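Local coordinates for polyhedrin (Orgyia pseudotsugata cypovirus 5, PDB 5A8U), which is the major component of the viral occlusion bodies, crystalline polyhedra that protect cypovirus particles outside the host until insect larvae ingest them, at residues G29-T39 against A104-Q115; Q162-G172 against E242-T252. All blocks are in the same frame, centred on the assembly; numbering follows the deposited sequence.

Interaction 1 of 2, residues G29-T39 against A104-Q115; sequences GINVTVVLKYT and AGDPYAMQFIVQ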
loop_
_atom_site.group_PDB
_atom_site.type_symbol
_atom_site.label_atom_id
_atom_site.label_comp_id
_atom_site.label_asym_id
_atom_site.label_seq_id
_atom_site.Cartn_x
_atom_site.Cartn_y
_atom_site.Cartn_z
ATOM N N GLY A 29 15.342 7.758 11.725
ATOM C CA GLY A 29 14.122 6.988 11.613
ATOM C C GLY A 29 13.210 7.072 12.819
ATOM O O GLY A 29 13.665 7.156 13.957
ATOM N N ILE A 30 11.906 7.064 12.555
ATOM C CA ILE A 30 10.901 6.835 13.583
ATOM C C ILE A 30 10.306 5.470 13.259
ATOM O O ILE A 30 10.181 5.113 12.085
ATOM C CB ILE A 30 9.793 7.943 13.599
ATOM C CG1 ILE A 30 9.187 8.166 12.211
ATOM C CG2 ILE A 30 10.346 9.273 14.154
ATOM C CD1 ILE A 30 7.894 9.028 12.234
ATOM N N ASN A 31 9.992 4.695 14.294
ATOM C CA ASN A 31 9.492 3.333 14.116
ATOM C C ASN A 31 8.140 3.182 14.774
ATOM O O ASN A 31 7.911 3.677 15.870
ATOM C CB ASN A 31 10.450 2.309 14.721
ATOM C CG ASN A 31 11.622 2.006 13.822
ATOM O OD1 ASN A 31 11.615 1.031 13.079
ATOM N ND2 ASN A 31 12.646 2.853 13.884
ATOM N N VAL A 32 7.247 2.489 14.091
ATOM C CA VAL A 32 5.970 2.109 14.661
ATOM C C VAL A 32 5.882 0.606 14.494
ATOM O O VAL A 32 6.087 0.087 13.398
ATOM C CB VAL A 32 4.808 2.802 13.940
ATOM C CG1 VAL A 32 3.482 2.346 14.522
ATOM C CG2 VAL A 32 4.966 4.325 14.091
ATOM N N THR A 33 5.622 -0.095 15.593
ATOM C CA THR A 33 5.504 -1.539 15.561
ATOM C C THR A 33 4.143 -1.938 16.128
ATOM O O THR A 33 3.692 -1.427 17.165
ATOM C CB THR A 33 6.641 -2.223 16.336
ATOM O OG1 THR A 33 7.894 -1.729 15.850
ATOM C CG2 THR A 33 6.615 -3.756 16.131
ATOM N N VAL A 34 3.461 -2.800 15.394
ATOM C CA VAL A 34 2.259 -3.425 15.914
ATOM C C VAL A 34 2.592 -4.872 16.200
ATOM O O VAL A 34 3.070 -5.596 15.320
ATOM C CB VAL A 34 1.109 -3.361 14.897
ATOM C CG1 VAL A 34 -0.007 -4.392 15.235
ATOM C CG2 VAL A 34 0.582 -1.953 14.821
ATOM N N VAL A 35 2.378 -5.282 17.445
ATOM C CA VAL A 35 2.626 -6.665 17.821
ATOM C C VAL A 35 1.315 -7.322 18.192
ATOM O O VAL A 35 0.674 -6.924 19.158
ATOM C CB VAL A 35 3.577 -6.782 19.013
ATOM C CG1 VAL A 35 3.889 -8.252 19.280
ATOM C CG2 VAL A 35 4.870 -6.048 18.729
ATOM N N LEU A 36 0.909 -8.316 17.417
ATOM C CA LEU A 36 -0.368 -8.988 17.664
ATOM C C LEU A 36 -0.138 -10.263 18.440
ATOM O O LEU A 36 0.798 -10.995 18.145
ATOM C CB LEU A 36 -1.046 -9.314 16.343
ATOM C CG LEU A 36 -1.360 -8.042 15.550
ATOM C CD1 LEU A 36 -1.675 -8.378 14.109
ATOM C CD2 LEU A 36 -2.545 -7.322 16.194
ATOM N N LYS A 37 -0.987 -10.527 19.433
ATOM C CA LYS A 37 -0.764 -11.682 20.296
ATOM C C LYS A 37 -1.887 -12.695 20.138
ATOM O O LYS A 37 -3.065 -12.312 20.101
ATOM C CB LYS A 37 -0.677 -11.228 21.751
ATOM C CG LYS A 37 0.306 -10.068 21.954
ATOM C CD LYS A 37 0.642 -9.930 23.432
ATOM C CE LYS A 37 1.443 -11.135 23.892
ATOM N NZ LYS A 37 1.880 -10.996 25.311
ATOM N N TYR A 38 -1.509 -13.970 20.053
ATOM C CA TYR A 38 -2.442 -15.066 19.800
ATOM C C TYR A 38 -2.406 -16.034 20.969
ATOM O O TYR A 38 -1.417 -16.098 21.689
ATOM C CB TYR A 38 -2.124 -15.782 18.465
ATOM C CG TYR A 38 -2.133 -14.784 17.332
ATOM C CD1 TYR A 38 -0.992 -14.037 17.040
ATOM C CD2 TYR A 38 -3.288 -14.532 16.605
ATOM C CE1 TYR A 38 -1.000 -13.086 16.060
ATOM C CE2 TYR A 38 -3.306 -13.572 15.611
ATOM C CZ TYR A 38 -2.157 -12.862 15.343
ATOM O OH TYR A 38 -2.148 -11.922 14.361
ATOM N N THR A 39 -3.500 -16.756 21.163
ATOM C CA THR A 39 -3.643 -17.584 22.357
ATOM C C THR A 39 -2.746 -18.822 22.347
ATOM O O THR A 39 -2.601 -19.479 23.368
ATOM C CB THR A 39 -5.108 -17.996 22.582
ATOM O OG1 THR A 39 -5.587 -18.690 21.428
ATOM C CG2 THR A 39 -5.948 -16.740 22.810
ATOM N N ALA A 104 -8.277 -19.590 16.486
ATOM C CA ALA A 104 -6.961 -19.676 17.101
ATOM C C ALA A 104 -6.135 -18.533 16.557
ATOM O O ALA A 104 -5.221 -18.034 17.230
ATOM C CB ALA A 104 -6.284 -21.010 16.760
ATOM N N GLY A 105 -6.453 -18.132 15.328
ATOM C CA GLY A 105 -5.716 -17.068 14.662
ATOM C C GLY A 105 -6.343 -15.687 14.765
ATOM O O GLY A 105 -5.913 -14.748 14.079
ATOM N N ASP A 106 -7.361 -15.551 15.607
ATOM C CA ASP A 106 -7.886 -14.218 15.925
ATOM C C ASP A 106 -7.141 -13.662 17.131
ATOM O O ASP A 106 -7.189 -14.239 18.210
ATOM C CB ASP A 106 -9.394 -14.245 16.191
ATOM C CG ASP A 106 -10.211 -14.570 14.942
ATOM O OD1 ASP A 106 -9.856 -14.070 13.848
ATOM O OD2 ASP A 106 -11.215 -15.322 15.068
ATOM N N PRO A 107 -6.418 -12.547 16.945
ATOM C CA PRO A 107 -5.553 -12.105 18.049
ATOM C C PRO A 107 -6.354 -11.684 19.284
ATOM O O PRO A 107 -7.474 -11.218 19.129
ATOM C CB PRO A 107 -4.812 -10.901 17.450
ATOM C CG PRO A 107 -5.744 -10.369 16.391
ATOM C CD PRO A 107 -6.397 -11.613 15.797
ATOM N N TYR A 108 -5.789 -11.829 20.483
ATOM C CA TYR A 108 -6.540 -11.466 21.694
ATOM C C TYR A 108 -6.098 -10.120 22.265
ATOM O O TYR A 108 -6.768 -9.549 23.136
ATOM C CB TYR A 108 -6.455 -12.566 22.772
ATOM C CG TYR A 108 -5.115 -12.623 23.461
ATOM C CD1 TYR A 108 -4.853 -11.843 24.577
ATOM C CD2 TYR A 108 -4.096 -13.425 22.975
ATOM C CE1 TYR A 108 -3.616 -11.878 25.203
ATOM C CE2 TYR A 108 -2.851 -13.463 23.586
ATOM C CZ TYR A 108 -2.612 -12.686 24.694
ATOM O OH TYR A 108 -1.363 -12.716 25.295
ATOM N N ALA A 109 -4.985 -9.607 21.754
ATOM C CA ALA A 109 -4.413 -8.360 22.255
ATOM C C ALA A 109 -3.378 -7.845 21.271
ATOM O O ALA A 109 -2.934 -8.577 20.379
ATOM C CB ALA A 109 -3.752 -8.581 23.622
ATOM N N MET A 110 -2.997 -6.586 21.452
ATOM C CA MET A 110 -1.932 -5.987 20.667
ATOM C C MET A 110 -1.097 -5.060 21.548
ATOM O O MET A 110 -1.598 -4.468 22.506
ATOM C CB MET A 110 -2.516 -5.222 19.482
ATOM C CG MET A 110 -1.687 -4.075 18.947
ATOM S SD MET A 110 -2.689 -3.115 17.777
ATOM C CE MET A 110 -4.117 -2.877 18.751
ATOM N N GLN A 111 0.188 -4.978 21.234
ATOM C CA GLN A 111 1.045 -3.920 21.756
ATOM C C GLN A 111 1.367 -2.977 20.587
ATOM O O GLN A 111 1.789 -3.424 19.524
ATOM C CB GLN A 111 2.333 -4.500 22.352
ATOM C CG GLN A 111 3.149 -3.433 23.054
ATOM C CD GLN A 111 4.446 -3.941 23.647
ATOM O OE1 GLN A 111 5.277 -3.142 24.087
ATOM N NE2 GLN A 111 4.631 -5.268 23.668
ATOM N N PHE A 112 1.145 -1.683 20.790
ATOM C CA PHE A 112 1.410 -0.675 19.775
ATOM C C PHE A 112 2.589 0.134 20.313
ATOM O O PHE A 112 2.487 0.772 21.366
ATOM C CB PHE A 112 0.153 0.192 19.591
ATOM C CG PHE A 112 0.310 1.333 18.592
ATOM C CD1 PHE A 112 0.367 1.072 17.232
ATOM C CD2 PHE A 112 0.339 2.658 19.019
ATOM C CE1 PHE A 112 0.495 2.110 16.303
ATOM C CE2 PHE A 112 0.450 3.703 18.092
ATOM C CZ PHE A 112 0.520 3.428 16.743
ATOM N N ILE A 113 3.726 0.056 19.630
ATOM C CA ILE A 113 4.955 0.662 20.131
ATOM C C ILE A 113 5.438 1.734 19.167
ATOM O O ILE A 113 5.565 1.488 17.980
ATOM C CB ILE A 113 6.075 -0.378 20.284
ATOM C CG1 ILE A 113 5.526 -1.669 20.898
ATOM C CG2 ILE A 113 7.236 0.208 21.080
ATOM C CD1 ILE A 113 6.511 -2.832 20.854
ATOM N N VAL A 114 5.729 2.921 19.686
ATOM C CA VAL A 114 6.193 4.012 18.839
ATOM C C VAL A 114 7.540 4.476 19.377
ATOM O O VAL A 114 7.654 4.742 20.562
ATOM C CB VAL A 114 5.206 5.198 18.870
ATOM C CG1 VAL A 114 5.702 6.330 17.964
ATOM C CG2 VAL A 114 3.801 4.745 18.435
ATOM N N GLN A 115 8.559 4.545 18.523
ATOM C CA GLN A 115 9.911 4.885 18.980
ATOM C C GLN A 115 10.606 5.924 18.081
ATOM O O GLN A 115 10.492 5.873 16.860
ATOM C CB GLN A 115 10.759 3.606 19.085
ATOM C CG GLN A 115 12.255 3.856 19.319
ATOM C CD GLN A 115 13.035 2.571 19.553
ATOM O OE1 GLN A 115 12.452 1.520 19.843
ATOM N NE2 GLN A 115 14.361 2.650 19.436
HETATM O O HOH W 1 13.285 4.946 15.905
HETATM O O HOH W 2 8.423 0.520 17.272
HETATM O O HOH W 3 -5.588 -16.208 19.135
HETATM O O HOH W 4 -4.330 -19.634 19.387
#

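Interaction 2 of 2, residues Q162-G172 against E242-T252; sequences QPLYFCDRMAG and ELVYQNSYGYT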
loop_
_atom_site.group_PDB
_atom_site.type_symbol
_atom_site.label_atom_id
_atom_site.label_comp_id
_atom_site.label_asym_id
_atom_site.label_seq_id
_atom_site.Cartn_x
_atom_site.Cartn_y
_atom_site.Cartn_z
ATOM N N GLN A 162 2.704 3.997 27.735
ATOM C CA GLN A 162 3.683 3.881 28.796
ATOM C C GLN A 162 5.059 4.211 28.253
ATOM O O GLN A 162 5.451 3.717 27.202
ATOM C CB GLN A 162 3.673 2.460 29.365
ATOM C CG GLN A 162 2.326 2.024 29.907
ATOM C CD GLN A 162 2.380 0.627 30.476
ATOM O OE1 GLN A 162 3.300 0.296 31.211
ATOM N NE2 GLN A 162 1.410 -0.202 30.130
ATOM N N PRO A 163 5.818 5.032 28.984
ATOM C CA PRO A 163 7.150 5.402 28.502
ATOM C C PRO A 163 8.120 4.229 28.604
ATOM O O PRO A 163 8.146 3.513 29.606
ATOM C CB PRO A 163 7.573 6.524 29.458
ATOM C CG PRO A 163 6.341 6.917 30.206
ATOM C CD PRO A 163 5.487 5.695 30.260
ATOM N N LEU A 164 8.884 4.013 27.546
ATOM C CA LEU A 164 9.893 2.964 27.531
ATOM C C LEU A 164 11.258 3.631 27.395
ATOM O O LEU A 164 11.535 4.330 26.415
ATOM C CB LEU A 164 9.646 1.969 26.382
ATOM C CG LEU A 164 8.246 1.344 26.276
ATOM C CD1 LEU A 164 8.158 0.347 25.095
ATOM C CD2 LEU A 164 7.830 0.670 27.567
ATOM N N TYR A 165 12.111 3.405 28.387
ATOM C CA TYR A 165 13.419 4.040 28.443
ATOM C C TYR A 165 14.535 3.157 27.901
ATOM O O TYR A 165 14.469 1.932 27.979
ATOM C CB TYR A 165 13.742 4.462 29.884
ATOM C CG TYR A 165 12.986 5.693 30.302
ATOM C CD1 TYR A 165 11.701 5.604 30.801
ATOM C CD2 TYR A 165 13.543 6.957 30.150
ATOM C CE1 TYR A 165 10.991 6.739 31.164
ATOM C CE2 TYR A 165 12.843 8.093 30.503
ATOM C CZ TYR A 165 11.571 7.977 31.012
ATOM O OH TYR A 165 10.871 9.108 31.376
ATOM N N PHE A 166 15.561 3.791 27.350
ATOM C CA PHE A 166 16.771 3.094 26.925
ATOM C C PHE A 166 17.890 3.915 27.535
ATOM O O PHE A 166 18.049 5.085 27.209
ATOM C CB PHE A 166 16.864 3.044 25.391
ATOM C CG PHE A 166 17.945 2.131 24.869
ATOM C CD1 PHE A 166 19.278 2.523 24.891
ATOM C CD2 PHE A 166 17.631 0.888 24.327
ATOM C CE1 PHE A 166 20.278 1.687 24.404
ATOM C CE2 PHE A 166 18.629 0.049 23.835
ATOM C CZ PHE A 166 19.952 0.449 23.879
ATOM N N CYS A 167 18.635 3.311 28.460
ATOM C CA CYS A 167 19.593 4.053 29.268
ATOM C C CYS A 167 18.902 5.214 29.978
ATOM O O CYS A 167 17.925 5.020 30.710
ATOM C CB CYS A 167 20.752 4.565 28.407
ATOM S SG CYS A 167 21.850 3.268 27.778
ATOM N N ASP A 168 19.396 6.425 29.754
ATOM C CA ASP A 168 18.878 7.581 30.486
ATOM C C ASP A 168 17.817 8.395 29.737
ATOM O O ASP A 168 17.319 9.391 30.263
ATOM C CB ASP A 168 20.028 8.488 30.959
ATOM C CG ASP A 168 20.885 9.002 29.817
ATOM O OD1 ASP A 168 20.830 8.425 28.708
ATOM O OD2 ASP A 168 21.627 9.986 30.031
ATOM N N ARG A 169 17.458 7.968 28.527
ATOM C CA ARG A 169 16.475 8.703 27.724
ATOM C C ARG A 169 15.208 7.888 27.503
ATOM O O ARG A 169 15.264 6.658 27.491
ATOM C CB ARG A 169 17.078 9.092 26.371
ATOM C CG ARG A 169 18.088 10.233 26.446
ATOM C CD ARG A 169 17.383 11.564 26.702
ATOM N NE ARG A 169 18.315 12.666 26.937
ATOM C CZ ARG A 169 18.569 13.192 28.133
ATOM N NH1 ARG A 169 17.956 12.720 29.212
ATOM N NH2 ARG A 169 19.436 14.194 28.250
ATOM N N MET A 170 14.070 8.563 27.327
ATOM C CA MET A 170 12.855 7.865 26.907
ATOM C C MET A 170 12.914 7.602 25.406
ATOM O O MET A 170 12.883 8.538 24.610
ATOM C CB MET A 170 11.579 8.641 27.253
ATOM C CG MET A 170 10.309 7.811 26.979
ATOM S SD MET A 170 8.754 8.718 26.956
ATOM C CE MET A 170 8.864 9.577 25.374
ATOM N N ALA A 171 12.996 6.331 25.017
ATOM C CA ALA A 171 13.188 5.978 23.610
ATOM C C ALA A 171 11.871 5.865 22.848
ATOM O O ALA A 171 11.792 6.147 21.651
ATOM C CB ALA A 171 13.965 4.673 23.490
ATOM N N GLY A 172 10.835 5.417 23.529
ATOM C CA GLY A 172 9.564 5.256 22.870
ATOM C C GLY A 172 8.459 5.112 23.886
ATOM O O GLY A 172 8.672 5.294 25.088
ATOM N N GLU A 242 17.602 -2.700 18.327
ATOM C CA GLU A 242 17.530 -1.675 19.383
ATOM C C GLU A 242 16.156 -1.001 19.390
ATOM O O GLU A 242 16.030 0.210 19.630
ATOM C CB GLU A 242 18.698 -0.667 19.306
ATOM C CG GLU A 242 20.057 -1.357 19.411
ATOM C CD GLU A 242 21.258 -0.411 19.458
ATOM O OE1 GLU A 242 21.096 0.772 19.838
ATOM O OE2 GLU A 242 22.372 -0.869 19.111
ATOM N N LEU A 243 15.134 -1.821 19.160
ATOM C CA LEU A 243 13.743 -1.413 19.287
ATOM C C LEU A 243 13.255 -1.764 20.687
ATOM O O LEU A 243 13.294 -2.927 21.082
ATOM C CB LEU A 243 12.888 -2.148 18.248
ATOM C CG LEU A 243 13.063 -1.703 16.793
ATOM C CD1 LEU A 243 12.406 -2.677 15.836
ATOM C CD2 LEU A 243 12.468 -0.316 16.625
ATOM N N VAL A 244 12.795 -0.777 21.446
ATOM C CA VAL A 244 12.245 -1.076 22.761
ATOM C C VAL A 244 10.915 -1.789 22.641
ATOM O O VAL A 244 10.191 -1.649 21.651
ATOM C CB VAL A 244 12.101 0.164 23.673
ATOM C CG1 VAL A 244 13.477 0.598 24.198
ATOM C CG2 VAL A 244 11.373 1.291 22.945
ATOM N N TYR A 245 10.597 -2.561 23.664
ATOM C CA TYR A 245 9.472 -3.474 23.618
ATOM C C TYR A 245 9.131 -3.789 25.062
ATOM O O TYR A 245 10.021 -4.002 25.882
ATOM C CB TYR A 245 9.920 -4.753 22.897
ATOM C CG TYR A 245 8.898 -5.854 22.823
ATOM C CD1 TYR A 245 8.735 -6.756 23.867
ATOM C CD2 TYR A 245 8.103 -6.012 21.689
ATOM C CE1 TYR A 245 7.798 -7.771 23.799
ATOM C CE2 TYR A 245 7.163 -7.037 21.611
ATOM C CZ TYR A 245 7.021 -7.907 22.673
ATOM O OH TYR A 245 6.096 -8.912 22.608
ATOM N N GLN A 246 7.848 -3.831 25.385
ATOM C CA GLN A 246 7.461 -4.182 26.743
ATOM C C GLN A 246 6.990 -5.635 26.785
ATOM O O GLN A 246 6.068 -6.028 26.062
ATOM C CB GLN A 246 6.361 -3.250 27.257
ATOM C CG GLN A 246 6.006 -3.511 28.715
ATOM C CD GLN A 246 4.827 -2.678 29.164
ATOM O OE1 GLN A 246 3.677 -3.011 28.879
ATOM N NE2 GLN A 246 5.108 -1.570 29.847
ATOM N N ASN A 247 7.631 -6.458 27.614
ATOM C CA ASN A 247 7.240 -7.864 27.606
ATOM C C ASN A 247 5.980 -8.178 28.424
ATOM O O ASN A 247 5.383 -7.282 29.030
ATOM C CB ASN A 247 8.415 -8.777 27.977
ATOM C CG ASN A 247 8.773 -8.736 29.468
ATOM O OD1 ASN A 247 8.036 -8.214 30.305
ATOM N ND2 ASN A 247 9.913 -9.320 29.799
ATOM N N SER A 248 5.591 -9.453 28.422
ATOM C CA SER A 248 4.356 -9.926 29.049
ATOM C C SER A 248 4.285 -9.697 30.553
ATOM O O SER A 248 3.224 -9.871 31.159
ATOM C CB SER A 248 4.163 -11.420 28.752
ATOM O OG SER A 248 3.873 -11.606 27.382
ATOM N N TYR A 249 5.416 -9.322 31.142
ATOM C CA TYR A 249 5.493 -9.090 32.572
ATOM C C TYR A 249 5.530 -7.606 32.923
ATOM O O TYR A 249 5.619 -7.249 34.093
ATOM C CB TYR A 249 6.699 -9.820 33.154
ATOM C CG TYR A 249 6.652 -11.311 32.878
ATOM C CD1 TYR A 249 6.014 -12.175 33.758
ATOM C CD2 TYR A 249 7.213 -11.846 31.718
ATOM C CE1 TYR A 249 5.948 -13.531 33.499
ATOM C CE2 TYR A 249 7.156 -13.205 31.455
ATOM C CZ TYR A 249 6.524 -14.040 32.347
ATOM O OH TYR A 249 6.463 -15.390 32.104
ATOM N N GLY A 250 5.471 -6.747 31.909
ATOM C CA GLY A 250 5.508 -5.313 32.124
ATOM C C GLY A 250 6.889 -4.682 32.085
ATOM O O GLY A 250 7.025 -3.478 32.320
ATOM N N TYR A 251 7.913 -5.491 31.789
ATOM C CA TYR A 251 9.295 -5.019 31.722
ATOM C C TYR A 251 9.668 -4.499 30.349
ATOM O O TYR A 251 9.322 -5.108 29.350
ATOM C CB TYR A 251 10.260 -6.170 32.003
ATOM C CG TYR A 251 10.546 -6.420 33.464
ATOM C CD1 TYR A 251 9.537 -6.791 34.336
ATOM C CD2 TYR A 251 11.841 -6.326 33.952
ATOM C CE1 TYR A 251 9.811 -7.037 35.675
ATOM C CE2 TYR A 251 12.122 -6.571 35.278
ATOM C CZ TYR A 251 11.107 -6.920 36.133
ATOM O OH TYR A 251 11.406 -7.167 37.456
ATOM N N THR A 252 10.416 -3.402 30.312
ATOM C CA THR A 252 11.026 -2.923 29.076
ATOM C C THR A 252 12.239 -3.767 28.733
ATOM O O THR A 252 13.146 -3.922 29.549
ATOM C CB THR A 252 11.477 -1.449 29.231
ATOM O OG1 THR A 252 10.348 -0.649 29.601
ATOM C CG2 THR A 252 12.068 -0.917 27.958
HETATM O O HOH W 5 1.882 -2.792 30.935
HETATM O O HOH W 6 11.509 1.670 30.556
#

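Interaction 1 of 2, residues G29-T39 against A104-Q115
Backbone hydrogen bonds between Asn31 and Gln115, Thr33 and Ile113, and Val35 and Gln111 come as reciprocal pairs and join strands 30-37 and 109-115 as antiparallel neighbours, their axes 4.7 Å apart. The bonding ends unevenly: Lys37 N donates to Ala109 O from 29° outside the carbonyl plane, and Lys37 O takes Tyr108 N at 2.8 Å. Apolar packing fills the face carrying Val32, Val34, Leu36, Met110, Phe112 and Val114. A chi1 of 178° brings the Phe112 ring toward the neighbouring strand, where Val32 CG1 lies 3.5 Å from Phe112 CE1 and Val34 CG2 meets the ring edge at CD1. Val34 sends its other methyl, CG1, to Met110 SD at 3.9 Å. Beyond the strands, the Tyr38 ring runs alongside Pro107, Tyr38 CE2 being 3.6 Å from Pro107 CB, while Gly105 O sits at that ring's edge, 3.2 Å from Tyr38 CE2. On the other face the bent Lys37 chain crosses Tyr108, with Lys37 CE 3.5 Å from Tyr108 OH. Water supplies further links: one molecule joins Ile113 O to Thr33 OG1, whose strongest polar partner is Asn47, and another accepts from Thr39 N and donates to Ala104 O and Asp106 O. Strand 43-50 bonds along the far side of 30-37, strand 189-195 packs against Val32, Val34 and Val114, and helix 230-241 lies over Asn31, Thr33, Val35 and Lys37.

Interaction 2 of 2, residues Q162-G172 against E242-T252
The Phe166 ring presents its edge to Val244, whose CG1 lies 4.2 Å from Phe166 CD2 and near the ring plane; Arg146 of the second subunit makes a cation-pi contact with the same ring. The Tyr165 ring carries Met170 CB over one face, with a water in plane at its edge. That water accepts from Tyr165 N and is also hydrogen-bonded to Thr252 OG1. The amides of Gln162 and Gln246 are turned 57° apart. Gln246 NE2 donates to Gln162 OE1 at 2.9 Å, nearly within its own amide plane but from above the acceptor's carbonyl plane, and a second water closes the pair by accepting from Gln162 NE2 and donating to Gln246 OE1.

Between these polar links sits Leu164. Its CB and CD1 slide past Val244 CG2, the former at 3.9 Å, while Leu164 CD2 reaches Thr252 OG1 at 3.5 Å. Val244 CG1 also meets Ala171 CB. Ala171 and Gly172 form a classic beta bulge opposite Leu164, both donating to Leu164 O, in the hairpin closed by a type II' turn at Phe166-Arg169. Within the loop, Asn247 OD1 accepts from Tyr249 N in an Asx turn, and from Tyr251 N on the opposite face of its plane.

Chemically, a small apolar core is flanked by water-assisted polar links, with a single direct hydrogen bond between the segments. The loop therefore lies against the hairpin chiefly through side chains, without extending the sheet by backbone pairing.

In the fold
The two contacts illustrate how one sheet can carry a C-terminal segment: interaction 1 joins two of its central strands, and interaction 2 packs the loop after helix 230-241 on the hairpin at its edge. Their centres are about 15 Å apart, yet glutamines of strand 109-115 connect them. Gln115 OE1 probably accepts from Val244 N at 2.8 Å, and Gln111 NE2 probably donates to Gln246 O at 2.9 Å. Leu164 of the hairpin also touches Ile113. Both contacts reach the second subunit: Asn31 and Gln115 of interaction 1 pack on Val145 of that subunit, and Glu242 of interaction 2 forms a salt bridge with its Arg146.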